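Local coordinates for protein dihydrofolate reductase (PDB 4M7U) that reduces 7,8-dihydrofolate to tetrahydrofolate with NADPH as the hydride donor, probably supplying folate cofactors for glycine, purine and DNA-precursor synthesis, at residues Thr43-Val49 with Leu63-Ile69; Leu121-His127 with Ala161-Tyr167; Met9-Ile13 with Gly100-Gly105; Ile115-Val120 with Thr166-Asn170. Residues are numbered along the deposited sequence.

Contact 1: Thr43-Val49 with Leu63-Ile69; sequences TIHNTLV and LPNRTTI
Backbone pairing comes first. Strands 47-49 and 67-69 run parallel, 21° apart with axes separated by 4.6 Å, in the register Thr47-Thr67, Leu48-Thr68, Val49-Ile69. Thr67 N donates to Asn46 O (3.0 Å), Leu48 N to Thr67 O (2.8 Å) and Ile69 N to Leu48 O (2.7 Å). A type II turn precedes each strand, Thr43-Asn46 and Leu63-Arg66; at their third positions His45 and Asn65 adopt positive phi, and His45 N bonds Asn65 O at 2.8 Å. The strands form a beta-alpha-beta crossover through helix 52-57, in the parallel portion of the dihydrofolate reductase sheet.

The Arg66 side chain ties the turns together: Arg66 NE donates to Thr43 OG1 (3.0 Å; Thr43 chi1 p), and Ile44 CD1 covers one guanidinium face, 3.3 Å from Arg66 NH1.

Apolar packing suits the beta-branched residues: Thr47 CG2 meets Ile69 CD1 (3.6 Å), and Val49 and Ile69 on that face reach Ile91. On the face of Leu48 and Thr68, Leu48 CD2 approaches Leu63 CD1 (4.5 Å).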
loop_
_atom_site.group_PDB
_atom_site.type_symbol
_atom_site.label_atom_id
_atom_site.label_comp_id
_atom_site.label_asym_id
_atom_site.label_seq_id
_atom_site.Cartn_x
_atom_site.Cartn_y
_atom_site.Cartn_z
ATOM N N THR A 43 -2.795 -1.730 -8.989
ATOM C CA THR A 43 -1.673 -2.653 -8.830
ATOM C C THR A 43 -1.497 -3.640 -9.997
ATOM O O THR A 43 -0.404 -4.183 -10.181
ATOM C CB THR A 43 -1.748 -3.425 -7.493
ATOM O OG1 THR A 43 -2.975 -4.163 -7.435
ATOM C CG2 THR A 43 -1.680 -2.452 -6.301
ATOM N N ILE A 44 -2.565 -3.872 -10.763
ATOM C CA ILE A 44 -2.540 -4.827 -11.880
ATOM C C ILE A 44 -1.371 -4.537 -12.819
ATOM O O ILE A 44 -1.101 -3.379 -13.142
ATOM C CB ILE A 44 -3.887 -4.852 -12.672
ATOM C CG1 ILE A 44 -3.935 -6.036 -13.632
ATOM C CG2 ILE A 44 -4.120 -3.563 -13.429
ATOM C CD1 ILE A 44 -4.193 -7.345 -12.929
ATOM N N HIS A 45 -0.641 -5.586 -13.191
ATOM C CA HIS A 45 0.549 -5.461 -14.041
ATOM C C HIS A 45 1.642 -4.558 -13.464
ATOM O O HIS A 45 2.586 -4.192 -14.175
ATOM C CB HIS A 45 0.169 -5.017 -15.463
ATOM C CG HIS A 45 -0.895 -5.867 -16.087
ATOM N ND1 HIS A 45 -2.011 -5.339 -16.701
ATOM C CD2 HIS A 45 -1.023 -7.214 -16.161
ATOM C CE1 HIS A 45 -2.780 -6.324 -17.135
ATOM N NE2 HIS A 45 -2.205 -7.471 -16.820
ATOM N N ASN A 46 1.533 -4.211 -12.178
ATOM C CA ASN A 46 2.620 -3.506 -11.496
ATOM C C ASN A 46 3.307 -4.380 -10.442
ATOM O O ASN A 46 3.167 -5.607 -10.446
ATOM C CB ASN A 46 2.120 -2.201 -10.863
ATOM C CG ASN A 46 1.833 -1.130 -11.895
ATOM O OD1 ASN A 46 2.679 -0.826 -12.747
ATOM N ND2 ASN A 46 0.635 -0.557 -11.835
ATOM N N THR A 47 4.060 -3.744 -9.549
ATOM C CA THR A 47 4.636 -4.448 -8.416
ATOM C C THR A 47 3.980 -3.989 -7.115
ATOM O O THR A 47 3.717 -2.799 -6.922
ATOM C CB THR A 47 6.169 -4.277 -8.361
ATOM O OG1 THR A 47 6.736 -4.827 -9.557
ATOM C CG2 THR A 47 6.748 -5.015 -7.153
ATOM N N LEU A 48 3.685 -4.941 -6.241
ATOM C CA LEU A 48 3.093 -4.639 -4.949
ATOM C C LEU A 48 4.073 -5.056 -3.831
ATOM O O LEU A 48 4.533 -6.206 -3.803
ATOM C CB LEU A 48 1.766 -5.389 -4.805
ATOM C CG LEU A 48 1.067 -5.222 -3.453
ATOM C CD1 LEU A 48 0.582 -3.775 -3.285
ATOM C CD2 LEU A 48 -0.084 -6.207 -3.301
ATOM N N VAL A 49 4.393 -4.126 -2.929
ATOM C CA VAL A 49 5.327 -4.392 -1.822
ATOM C C VAL A 49 4.565 -4.534 -0.513
ATOM O O VAL A 49 3.815 -3.634 -0.134
ATOM C CB VAL A 49 6.369 -3.252 -1.655
ATOM C CG1 VAL A 49 7.333 -3.560 -0.500
ATOM C CG2 VAL A 49 7.140 -3.049 -2.952
ATOM N N LEU A 63 -1.591 -11.953 -5.479
ATOM C CA LEU A 63 -2.619 -11.601 -6.453
ATOM C C LEU A 63 -2.079 -11.874 -7.853
ATOM O O LEU A 63 -0.934 -11.537 -8.163
ATOM C CB LEU A 63 -3.024 -10.133 -6.315
ATOM C CG LEU A 63 -3.568 -9.681 -4.958
ATOM C CD1 LEU A 63 -3.760 -8.170 -4.917
ATOM C CD2 LEU A 63 -4.877 -10.380 -4.650
ATOM N N PRO A 64 -2.894 -12.502 -8.703
ATOM C CA PRO A 64 -2.451 -12.825 -10.069
ATOM C C PRO A 64 -2.122 -11.580 -10.900
ATOM O O PRO A 64 -2.552 -10.476 -10.550
ATOM C CB PRO A 64 -3.663 -13.553 -10.672
ATOM C CG PRO A 64 -4.827 -13.190 -9.787
ATOM C CD PRO A 64 -4.250 -13.002 -8.415
ATOM N N ASN A 65 -1.357 -11.764 -11.975
ATOM C CA ASN A 65 -1.033 -10.689 -12.910
ATOM C C ASN A 65 -0.390 -9.422 -12.308
ATOM O O ASN A 65 -0.505 -8.335 -12.881
ATOM C CB ASN A 65 -2.277 -10.325 -13.725
ATOM C CG ASN A 65 -2.898 -11.534 -14.404
ATOM O OD1 ASN A 65 -2.357 -12.047 -15.381
ATOM N ND2 ASN A 65 -4.036 -11.997 -13.884
ATOM N N ARG A 66 0.266 -9.575 -11.157
ATOM C CA ARG A 66 1.155 -8.561 -10.573
ATOM C C ARG A 66 2.386 -9.280 -10.048
ATOM O O ARG A 66 2.332 -10.477 -9.770
ATOM C CB ARG A 66 0.514 -7.903 -9.350
ATOM C CG ARG A 66 -0.816 -7.311 -9.580
ATOM C CD ARG A 66 -1.720 -7.548 -8.405
ATOM N NE ARG A 66 -2.997 -6.895 -8.661
ATOM C CZ ARG A 66 -3.984 -7.435 -9.367
ATOM N NH1 ARG A 66 -3.857 -8.655 -9.873
ATOM N NH2 ARG A 66 -5.104 -6.754 -9.562
ATOM N N THR A 67 3.478 -8.551 -9.865
ATOM C CA THR A 67 4.590 -9.077 -9.089
ATOM C C THR A 67 4.422 -8.572 -7.658
ATOM O O THR A 67 4.274 -7.366 -7.443
ATOM C CB THR A 67 5.950 -8.588 -9.640
ATOM O OG1 THR A 67 6.147 -9.099 -10.965
ATOM C CG2 THR A 67 7.103 -9.065 -8.746
ATOM N N THR A 68 4.422 -9.482 -6.686
ATOM C CA THR A 68 4.422 -9.090 -5.277
ATOM C C THR A 68 5.811 -9.275 -4.662
ATOM O O THR A 68 6.454 -10.315 -4.869
ATOM C CB THR A 68 3.412 -9.904 -4.470
ATOM O OG1 THR A 68 2.095 -9.706 -5.008
ATOM C CG2 THR A 68 3.430 -9.483 -2.985
ATOM N N ILE A 69 6.284 -8.270 -3.924
ATOM C CA ILE A 69 7.501 -8.427 -3.114
ATOM C C ILE A 69 7.150 -8.478 -1.613
ATOM O O ILE A 69 6.443 -7.600 -1.108
ATOM C CB ILE A 69 8.507 -7.273 -3.350
ATOM C CG1 ILE A 69 8.974 -7.234 -4.814
ATOM C CG2 ILE A 69 9.703 -7.412 -2.425
ATOM C CD1 ILE A 69 9.647 -5.914 -5.205
#

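Contact 2: Leu121-His127 with Ala161-Tyr167; sequences LYRTMIH and AHDYETY
This is an antiparallel strand pair in the C-terminal part of the dihydrofolate reductase sheet, where strand 121-126 lies between strands 9-17 and 162-167. The axes lie 4.6 Å apart at 163°. Leu121-Tyr167, Arg123-Glu165 and Met125-Asp163 are hydrogen-bonded pairs; Tyr122-Thr166, Thr124-Tyr164 and Ile126-His162 are non-hydrogen-bonded. The bonds include Leu121 N to Tyr167 O (3.0 Å), Glu165 N to Arg123 O (2.7 Å) and Met125 N to Asp163 O (2.7 Å); His127 N to Ala161 O (2.9 Å) prolongs the ladder.

On the face of Tyr122, Thr124 and Tyr164, helix 33-43 packs down: Thr124 OG1 bonds Asp35, and the Tyr164 ring meets Phe38. With chi1 m in both, Thr124 OG1 lies 3.4 Å from Tyr164 CD2.

The other face mixes apolar residues (Leu121 CB to Tyr167 CB, 3.9 Å) with charged ones. Arg123, chi1 and chi2 t and chi3 p, curls into a salt bridge, NE and NH2 both bonding Glu165 OE1 (2.9 and 2.8 Å), which also accepts Tyr167 OH at 2.6 Å. His127 NE2 donates to Asp163 OD2 at a very short 2.4 Å. Glu165 thus finds donors in its direct partner and in Tyr167, Asp163 in the diagonal His127, so both carboxylates are met locally.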
loop_
_atom_site.group_PDB
_atom_site.type_symbol
_atom_site.label_atom_id
_atom_site.label_comp_id
_atom_site.label_asym_id
_atom_site.label_seq_id
_atom_site.Cartn_x
_atom_site.Cartn_y
_atom_site.Cartn_z
ATOM N N LEU A 121 0.517 9.408 -2.919
ATOM C CA LEU A 121 -0.273 8.634 -1.959
ATOM C C LEU A 121 -1.704 8.491 -2.478
ATOM O O LEU A 121 -2.370 9.487 -2.806
ATOM C CB LEU A 121 -0.302 9.331 -0.595
ATOM C CG LEU A 121 1.053 9.745 -0.008
ATOM C CD1 LEU A 121 0.845 10.483 1.306
ATOM C CD2 LEU A 121 1.963 8.521 0.206
ATOM N N TYR A 122 -2.175 7.253 -2.553
ATOM C CA TYR A 122 -3.579 6.982 -2.832
ATOM C C TYR A 122 -4.243 6.481 -1.561
ATOM O O TYR A 122 -3.978 5.360 -1.112
ATOM C CB TYR A 122 -3.702 5.913 -3.907
ATOM C CG TYR A 122 -3.144 6.328 -5.248
ATOM C CD1 TYR A 122 -2.057 5.666 -5.802
ATOM C CD2 TYR A 122 -3.718 7.371 -5.970
ATOM C CE1 TYR A 122 -1.549 6.028 -7.039
ATOM C CE2 TYR A 122 -3.212 7.745 -7.215
ATOM C CZ TYR A 122 -2.129 7.069 -7.737
ATOM O OH TYR A 122 -1.623 7.432 -8.965
ATOM N N ARG A 123 -5.103 7.301 -0.970
ATOM C CA ARG A 123 -5.762 6.929 0.283
ATOM C C ARG A 123 -7.271 6.858 0.142
ATOM O O ARG A 123 -7.913 7.798 -0.360
ATOM C CB ARG A 123 -5.419 7.930 1.398
ATOM C CG ARG A 123 -6.098 7.592 2.734
ATOM C CD ARG A 123 -5.627 8.521 3.851
ATOM N NE ARG A 123 -6.309 9.809 3.819
ATOM C CZ ARG A 123 -6.370 10.644 4.850
ATOM N NH1 ARG A 123 -5.775 10.329 5.998
ATOM N NH2 ARG A 123 -7.037 11.785 4.739
ATOM N N THR A 124 -7.844 5.745 0.591
ATOM C CA THR A 124 -9.299 5.637 0.684
ATOM C C THR A 124 -9.698 5.925 2.124
ATOM O O THR A 124 -9.423 5.129 3.025
ATOM C CB THR A 124 -9.800 4.238 0.314
ATOM O OG1 THR A 124 -9.451 3.952 -1.050
ATOM C CG2 THR A 124 -11.329 4.155 0.490
ATOM N N MET A 125 -10.315 7.077 2.350
ATOM C CA MET A 125 -10.727 7.471 3.700
ATOM C C MET A 125 -12.154 6.981 3.953
ATOM O O MET A 125 -13.099 7.413 3.285
ATOM C CB MET A 125 -10.616 8.998 3.860
ATOM C CG MET A 125 -11.025 9.526 5.243
ATOM S SD MET A 125 -10.267 8.652 6.639
ATOM C CE MET A 125 -8.795 9.602 6.857
ATOM N N ILE A 126 -12.307 6.059 4.898
ATOM C CA ILE A 126 -13.618 5.491 5.194
ATOM C C ILE A 126 -14.208 6.152 6.440
ATOM O O ILE A 126 -13.633 6.083 7.537
ATOM C CB ILE A 126 -13.521 3.963 5.401
ATOM C CG1 ILE A 126 -12.830 3.305 4.190
ATOM C CG2 ILE A 126 -14.882 3.374 5.615
ATOM C CD1 ILE A 126 -12.590 1.789 4.357
ATOM N N HIS A 127 -15.361 6.789 6.265
ATOM C CA HIS A 127 -15.960 7.593 7.324
ATOM C C HIS A 127 -16.836 6.738 8.237
ATOM O O HIS A 127 -18.066 6.781 8.189
ATOM C CB HIS A 127 -16.730 8.773 6.728
ATOM C CG HIS A 127 -15.919 9.575 5.755
ATOM N ND1 HIS A 127 -14.860 10.372 6.142
ATOM C CD2 HIS A 127 -16.017 9.695 4.408
ATOM C CE1 HIS A 127 -14.345 10.956 5.071
ATOM N NE2 HIS A 127 -15.019 10.567 4.013
ATOM N N ALA A 161 -19.809 5.585 3.889
ATOM C CA ALA A 161 -19.379 6.770 3.159
ATOM C C ALA A 161 -17.862 6.724 3.097
ATOM O O ALA A 161 -17.211 6.350 4.074
ATOM C CB ALA A 161 -19.825 8.040 3.870
ATOM N N HIS A 162 -17.291 7.099 1.958
ATOM C CA HIS A 162 -15.846 7.054 1.825
ATOM C C HIS A 162 -15.367 8.027 0.758
ATOM O O HIS A 162 -16.150 8.434 -0.108
ATOM C CB HIS A 162 -15.386 5.612 1.537
ATOM C CG HIS A 162 -16.022 4.996 0.325
ATOM N ND1 HIS A 162 -17.322 4.528 0.321
ATOM C CD2 HIS A 162 -15.534 4.762 -0.920
ATOM C CE1 HIS A 162 -17.606 4.037 -0.872
ATOM N NE2 HIS A 162 -16.549 4.160 -1.642
ATOM N N ASP A 163 -14.096 8.422 0.852
ATOM C CA ASP A 163 -13.474 9.263 -0.163
ATOM C C ASP A 163 -12.221 8.603 -0.708
ATOM O O ASP A 163 -11.480 7.946 0.037
ATOM C CB ASP A 163 -13.147 10.665 0.381
ATOM C CG ASP A 163 -14.395 11.481 0.668
ATOM O OD1 ASP A 163 -15.039 11.951 -0.297
ATOM O OD2 ASP A 163 -14.754 11.630 1.852
ATOM N N TYR A 164 -12.012 8.752 -2.016
ATOM C CA TYR A 164 -10.769 8.350 -2.649
ATOM C C TYR A 164 -9.893 9.587 -2.850
ATOM O O TYR A 164 -10.227 10.475 -3.659
ATOM C CB TYR A 164 -11.054 7.695 -4.003
ATOM C CG TYR A 164 -11.824 6.395 -3.912
ATOM C CD1 TYR A 164 -13.211 6.376 -4.024
ATOM C CD2 TYR A 164 -11.161 5.178 -3.730
ATOM C CE1 TYR A 164 -13.925 5.176 -3.947
ATOM C CE2 TYR A 164 -11.870 3.970 -3.655
ATOM C CZ TYR A 164 -13.245 3.981 -3.761
ATOM O OH TYR A 164 -13.944 2.785 -3.686
ATOM N N GLU A 165 -8.770 9.642 -2.133
ATOM C CA GLU A 165 -7.918 10.821 -2.167
ATOM C C GLU A 165 -6.571 10.560 -2.842
ATOM O O GLU A 165 -6.015 9.468 -2.737
ATOM C CB GLU A 165 -7.676 11.329 -0.741
ATOM C CG GLU A 165 -8.943 11.561 0.067
ATOM C CD GLU A 165 -8.638 12.001 1.488
ATOM O OE1 GLU A 165 -7.505 11.729 1.970
ATOM O OE2 GLU A 165 -9.520 12.627 2.122
ATOM N N THR A 166 -6.039 11.585 -3.508
ATOM C CA THR A 166 -4.697 11.524 -4.083
ATOM C C THR A 166 -3.824 12.645 -3.520
ATOM O O THR A 166 -4.243 13.806 -3.506
ATOM C CB THR A 166 -4.760 11.656 -5.616
ATOM O OG1 THR A 166 -5.680 10.686 -6.137
ATOM C CG2 THR A 166 -3.370 11.445 -6.250
ATOM N N TYR A 167 -2.620 12.304 -3.057
ATOM C CA TYR A 167 -1.650 13.303 -2.589
ATOM C C TYR A 167 -0.389 13.296 -3.469
ATOM O O TYR A 167 0.041 12.239 -3.936
ATOM C CB TYR A 167 -1.275 13.057 -1.123
ATOM C CG TYR A 167 -2.438 13.167 -0.154
ATOM C CD1 TYR A 167 -3.370 12.144 -0.041
ATOM C CD2 TYR A 167 -2.604 14.296 0.642
ATOM C CE1 TYR A 167 -4.425 12.235 0.841
ATOM C CE2 TYR A 167 -3.666 14.398 1.529
ATOM C CZ TYR A 167 -4.568 13.365 1.620
ATOM O OH TYR A 167 -5.626 13.448 2.487
#

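Contact 3: Met9-Ile13 with Gly100-Gly105; sequences MLAAI and GVTVIG
Mostly small and branched apolar side chains fill both faces of this buried pair. On one, Ile13 CG2 presses on Val103 CG1 (3.4 Å), Ala11 CB sits 4.1 Å from Val101 CG1, and Met9, chi1 and chi2 t, lays CE 3.8 Å from Val101 CG2. On the other, Leu10 CD2 meets Ile104 CD1 (3.6 Å), and Ala12 CB lies 4.2 Å from Ile104 CB. The small Ala11 and Ala12 leave room for Tyr122 and Ile115.

Strands 9-13 and 101-104 run parallel, axes 4.5 Å apart at 31°, pairing Leu10-Thr102, Ala11-Val103 and Ala12-Ile104. Thr102 N donates to Met9 O (2.8 Å), Ala11 N to Thr102 O (3.2 Å), Ile104 N to Ala11 O (2.7 Å) and Ile13 N to Ile104 O (3.2 Å).

At the ends, one water bonds Met9 N and Gly100 O (both 3.1 Å) and Thr102 OG1 (2.7 Å), another Ile13 O (2.8 Å) and Gly105 O (2.9 Å). Adjacent central parallel strands, the second leading into Gly105 of the NADP(H) pocket, typify the dihydrofolate reductase fold.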
loop_
_atom_site.group_PDB
_atom_site.type_symbol
_atom_site.label_atom_id
_atom_site.label_comp_id
_atom_site.label_asym_id
_atom_site.label_seq_id
_atom_site.Cartn_x
_atom_site.Cartn_y
_atom_site.Cartn_z
ATOM N N MET A 9 9.092 4.618 -9.947
ATOM C CA MET A 9 8.099 5.377 -9.184
ATOM C C MET A 9 7.425 4.558 -8.098
ATOM O O MET A 9 6.968 3.435 -8.338
ATOM C CB MET A 9 7.030 6.047 -10.068
ATOM C CG MET A 9 6.078 6.927 -9.215
ATOM S SD MET A 9 4.785 7.890 -10.033
ATOM C CE MET A 9 3.502 6.679 -10.329
ATOM N N LEU A 10 7.373 5.141 -6.904
ATOM C CA LEU A 10 6.704 4.525 -5.770
ATOM C C LEU A 10 5.388 5.249 -5.456
ATOM O O LEU A 10 5.357 6.465 -5.296
ATOM C CB LEU A 10 7.621 4.508 -4.541
ATOM C CG LEU A 10 8.681 3.405 -4.472
ATOM C CD1 LEU A 10 9.913 3.804 -5.247
ATOM C CD2 LEU A 10 9.042 3.107 -3.032
ATOM N N ALA A 11 4.306 4.482 -5.402
ATOM C CA ALA A 11 3.020 4.971 -4.931
ATOM C C ALA A 11 2.708 4.190 -3.676
ATOM O O ALA A 11 2.933 2.978 -3.634
ATOM C CB ALA A 11 1.934 4.716 -5.972
ATOM N N ALA A 12 2.201 4.865 -2.648
ATOM C CA ALA A 12 1.642 4.145 -1.506
ATOM C C ALA A 12 0.113 4.169 -1.624
ATOM O O ALA A 12 -0.486 5.219 -1.903
ATOM C CB ALA A 12 2.099 4.763 -0.193
ATOM N N ILE A 13 -0.515 3.009 -1.445
ATOM C CA ILE A 13 -1.972 2.917 -1.525
ATOM C C ILE A 13 -2.540 2.199 -0.306
ATOM O O ILE A 13 -2.024 1.161 0.117
ATOM C CB ILE A 13 -2.438 2.208 -2.814
ATOM C CG1 ILE A 13 -3.966 2.245 -2.915
ATOM C CG2 ILE A 13 -1.985 0.771 -2.815
ATOM C CD1 ILE A 13 -4.490 1.840 -4.271
ATOM N N GLY A 100 7.494 -0.372 -14.504
ATOM C CA GLY A 100 6.188 0.104 -14.079
ATOM C C GLY A 100 6.242 0.763 -12.710
ATOM O O GLY A 100 7.297 1.227 -12.280
ATOM N N VAL A 101 5.109 0.803 -12.018
ATOM C CA VAL A 101 5.056 1.472 -10.726
ATOM C C VAL A 101 5.270 0.435 -9.615
ATOM O O VAL A 101 4.778 -0.695 -9.702
ATOM C CB VAL A 101 3.697 2.217 -10.511
ATOM C CG1 VAL A 101 3.725 3.034 -9.214
ATOM C CG2 VAL A 101 3.378 3.133 -11.687
ATOM N N THR A 102 6.020 0.820 -8.587
ATOM C CA THR A 102 6.235 -0.016 -7.412
ATOM C C THR A 102 5.291 0.485 -6.325
ATOM O O THR A 102 5.500 1.556 -5.742
ATOM C CB THR A 102 7.701 0.060 -6.909
ATOM O OG1 THR A 102 8.602 -0.277 -7.978
ATOM C CG2 THR A 102 7.926 -0.898 -5.738
ATOM N N VAL A 103 4.236 -0.283 -6.071
ATOM C CA VAL A 103 3.194 0.139 -5.153
ATOM C C VAL A 103 3.481 -0.389 -3.762
ATOM O O VAL A 103 3.713 -1.595 -3.567
ATOM C CB VAL A 103 1.827 -0.362 -5.614
ATOM C CG1 VAL A 103 0.763 0.039 -4.627
ATOM C CG2 VAL A 103 1.505 0.203 -6.992
ATOM N N ILE A 104 3.501 0.521 -2.798
ATOM C CA ILE A 104 3.743 0.162 -1.408
ATOM C C ILE A 104 2.388 -0.125 -0.773
ATOM O O ILE A 104 1.580 0.782 -0.584
ATOM C CB ILE A 104 4.437 1.305 -0.630
ATOM C CG1 ILE A 104 5.658 1.824 -1.395
ATOM C CG2 ILE A 104 4.845 0.827 0.751
ATOM C CD1 ILE A 104 6.657 0.708 -1.772
ATOM N N GLY A 105 2.125 -1.386 -0.454
ATOM C CA GLY A 105 0.811 -1.762 0.028
ATOM C C GLY A 105 0.659 -1.892 1.531
ATOM O O GLY A 105 -0.429 -2.227 1.992
HETATM O O HOH W 1 9.168 1.525 -9.876
HETATM O O HOH W 2 -2.950 -1.312 0.899
#

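Contact 4: Ile115-Val120 with Thr166-Asn170; sequences IPACDV and TYHRN
Arg169 dominates this contact between the loop leading from helix 108-114 to strand 120-126 and the C-terminal end of strand 162-169. Its chi1 is m and chi2 and chi3 are t, so the chain stretches out along the loop; chi4 near -94° turns the guanidinium across its end. Arg169 NE then donates a straight bond to Cys118 O (2.8 Å), and Arg169 NH2 makes a weak one to Ile115 O (3.3 Å). Ile115 O also accepts from Cys118 N (2.9 Å), closing the 3-10 turn 115-117 on which Pro116 fits with its phi of -57°.

Val120, chi1 p, directs CG2 to Thr166 CG2 (3.8 Å) and to the edge of the His168 ring at CD2 (3.9 Å). The backbones have begun to part here: Val120 CA still makes a CA-H...O contact to Tyr167 O (3.3 Å), but one residue further out a water bridges Asp119 O (2.7 Å) and Arg169 N (2.6 Å).

Asp119 holds OD1 4.6 Å from Arg169 NE, beyond a salt bridge. Within this contact the arginine is therefore held by main-chain carbonyls, one strong bond and one weak, linking loop and strand through backbone acceptors and not through the nearby Asp119 carboxylate.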
loop_
_atom_site.group_PDB
_atom_site.type_symbol
_atom_site.label_atom_id
_atom_site.label_comp_id
_atom_site.label_asym_id
_atom_site.label_seq_id
_atom_site.Cartn_x
_atom_site.Cartn_y
_atom_site.Cartn_z
ATOM N N ILE A 115 7.241 5.562 2.681
ATOM C CA ILE A 115 6.565 6.795 2.271
ATOM C C ILE A 115 7.531 7.962 1.979
ATOM O O ILE A 115 7.319 8.680 1.007
ATOM C CB ILE A 115 5.381 7.173 3.194
ATOM C CG1 ILE A 115 4.184 6.289 2.830
ATOM C CG2 ILE A 115 5.019 8.653 3.055
ATOM C CD1 ILE A 115 2.918 6.589 3.565
ATOM N N PRO A 116 8.625 8.119 2.772
ATOM C CA PRO A 116 9.596 9.157 2.378
ATOM C C PRO A 116 10.160 8.997 0.954
ATOM O O PRO A 116 10.628 9.990 0.400
ATOM C CB PRO A 116 10.716 8.991 3.409
ATOM C CG PRO A 116 9.994 8.523 4.639
ATOM C CD PRO A 116 8.957 7.555 4.097
ATOM N N ALA A 117 10.112 7.793 0.378
ATOM C CA ALA A 117 10.576 7.579 -0.999
ATOM C C ALA A 117 9.439 7.587 -2.036
ATOM O O ALA A 117 9.680 7.406 -3.233
ATOM C CB ALA A 117 11.383 6.293 -1.110
ATOM N N CYS A 118 8.204 7.808 -1.589
ATOM C CA CYS A 118 7.069 7.783 -2.511
ATOM C C CYS A 118 6.866 9.109 -3.225
ATOM O O CYS A 118 7.287 10.161 -2.738
ATOM C CB CYS A 118 5.782 7.371 -1.788
ATOM S SG CYS A 118 5.753 5.633 -1.298
ATOM N N ASP A 119 6.233 9.046 -4.393
ATOM C CA ASP A 119 5.887 10.250 -5.147
ATOM C C ASP A 119 4.402 10.541 -5.163
ATOM O O ASP A 119 3.987 11.618 -5.579
ATOM C CB ASP A 119 6.379 10.138 -6.575
ATOM C CG ASP A 119 7.865 10.372 -6.675
ATOM O OD1 ASP A 119 8.370 11.274 -5.957
ATOM O OD2 ASP A 119 8.523 9.643 -7.443
ATOM N N VAL A 120 3.594 9.583 -4.722
ATOM C CA VAL A 120 2.151 9.799 -4.667
ATOM C C VAL A 120 1.565 8.911 -3.590
ATOM O O VAL A 120 2.088 7.821 -3.349
ATOM C CB VAL A 120 1.482 9.513 -6.043
ATOM C CG1 VAL A 120 1.926 8.183 -6.571
ATOM C CG2 VAL A 120 -0.047 9.547 -5.948
ATOM N N THR A 166 -6.039 11.585 -3.508
ATOM C CA THR A 166 -4.697 11.524 -4.083
ATOM C C THR A 166 -3.824 12.645 -3.520
ATOM O O THR A 166 -4.243 13.806 -3.506
ATOM C CB THR A 166 -4.760 11.656 -5.616
ATOM O OG1 THR A 166 -5.680 10.686 -6.137
ATOM C CG2 THR A 166 -3.370 11.445 -6.250
ATOM N N TYR A 167 -2.620 12.304 -3.057
ATOM C CA TYR A 167 -1.650 13.303 -2.589
ATOM C C TYR A 167 -0.389 13.296 -3.469
ATOM O O TYR A 167 0.041 12.239 -3.936
ATOM C CB TYR A 167 -1.275 13.057 -1.123
ATOM C CG TYR A 167 -2.438 13.167 -0.154
ATOM C CD1 TYR A 167 -3.370 12.144 -0.041
ATOM C CD2 TYR A 167 -2.604 14.296 0.642
ATOM C CE1 TYR A 167 -4.425 12.235 0.841
ATOM C CE2 TYR A 167 -3.666 14.398 1.529
ATOM C CZ TYR A 167 -4.568 13.365 1.620
ATOM O OH TYR A 167 -5.626 13.448 2.487
ATOM N N HIS A 168 0.166 14.480 -3.728
ATOM C CA HIS A 168 1.414 14.615 -4.487
ATOM C C HIS A 168 2.369 15.416 -3.611
ATOM O O HIS A 168 1.939 16.066 -2.653
ATOM C CB HIS A 168 1.204 15.374 -5.807
ATOM C CG HIS A 168 0.520 14.595 -6.894
ATOM N ND1 HIS A 168 0.165 15.159 -8.095
ATOM C CD2 HIS A 168 0.132 13.291 -6.955
ATOM C CE1 HIS A 168 -0.417 14.244 -8.857
ATOM N NE2 HIS A 168 -0.449 13.110 -8.196
ATOM N N ARG A 169 3.661 15.389 -3.929
ATOM C CA ARG A 169 4.634 16.145 -3.136
ATOM C C ARG A 169 4.588 17.641 -3.438
ATOM O O ARG A 169 4.351 18.032 -4.580
ATOM C CB ARG A 169 6.053 15.588 -3.335
ATOM C CG ARG A 169 6.289 14.329 -2.510
ATOM C CD ARG A 169 7.702 13.794 -2.589
ATOM N NE ARG A 169 7.845 12.694 -1.638
ATOM C CZ ARG A 169 8.299 12.832 -0.401
ATOM N NH1 ARG A 169 8.695 14.024 0.033
ATOM N NH2 ARG A 169 8.375 11.771 0.391
ATOM N N ASN A 170 4.802 18.470 -2.414
ATOM C CA ASN A 170 4.919 19.918 -2.624
ATOM C C ASN A 170 6.372 20.396 -2.680
ATOM O O ASN A 170 7.286 19.665 -3.077
ATOM C CB ASN A 170 4.136 20.702 -1.561
ATOM C CG ASN A 170 4.642 20.447 -0.142
ATOM O OD1 ASN A 170 5.822 20.169 0.077
ATOM N ND2 ASN A 170 3.742 20.554 0.833
HETATM O O HOH W 3 4.375 14.240 -6.188
#

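All four contacts reach one mixed sheet whose order includes 67-71, 47-51, 101-104, 9-17, 120-126 and 162-169. Contact 1 and contact 3, centres about 10 Å apart, join directly, since strands 47-51 and 101-104 are neighbours; contact 1 closes within the chain excursion that contact 3 completes. Contact 3 meets contact 2 through strands 9-17 and 120-126, their centres about 16 Å apart, and also touches contact 4. Contacts 2 and 4 share Thr166 and Tyr167 and come later in the chain. Contacts 1 and 2, about 21 Å apart by centres, do not touch. Early and late chain segments thus build one continuous sheet, with the NADP(H) pocket drawing on its parallel part.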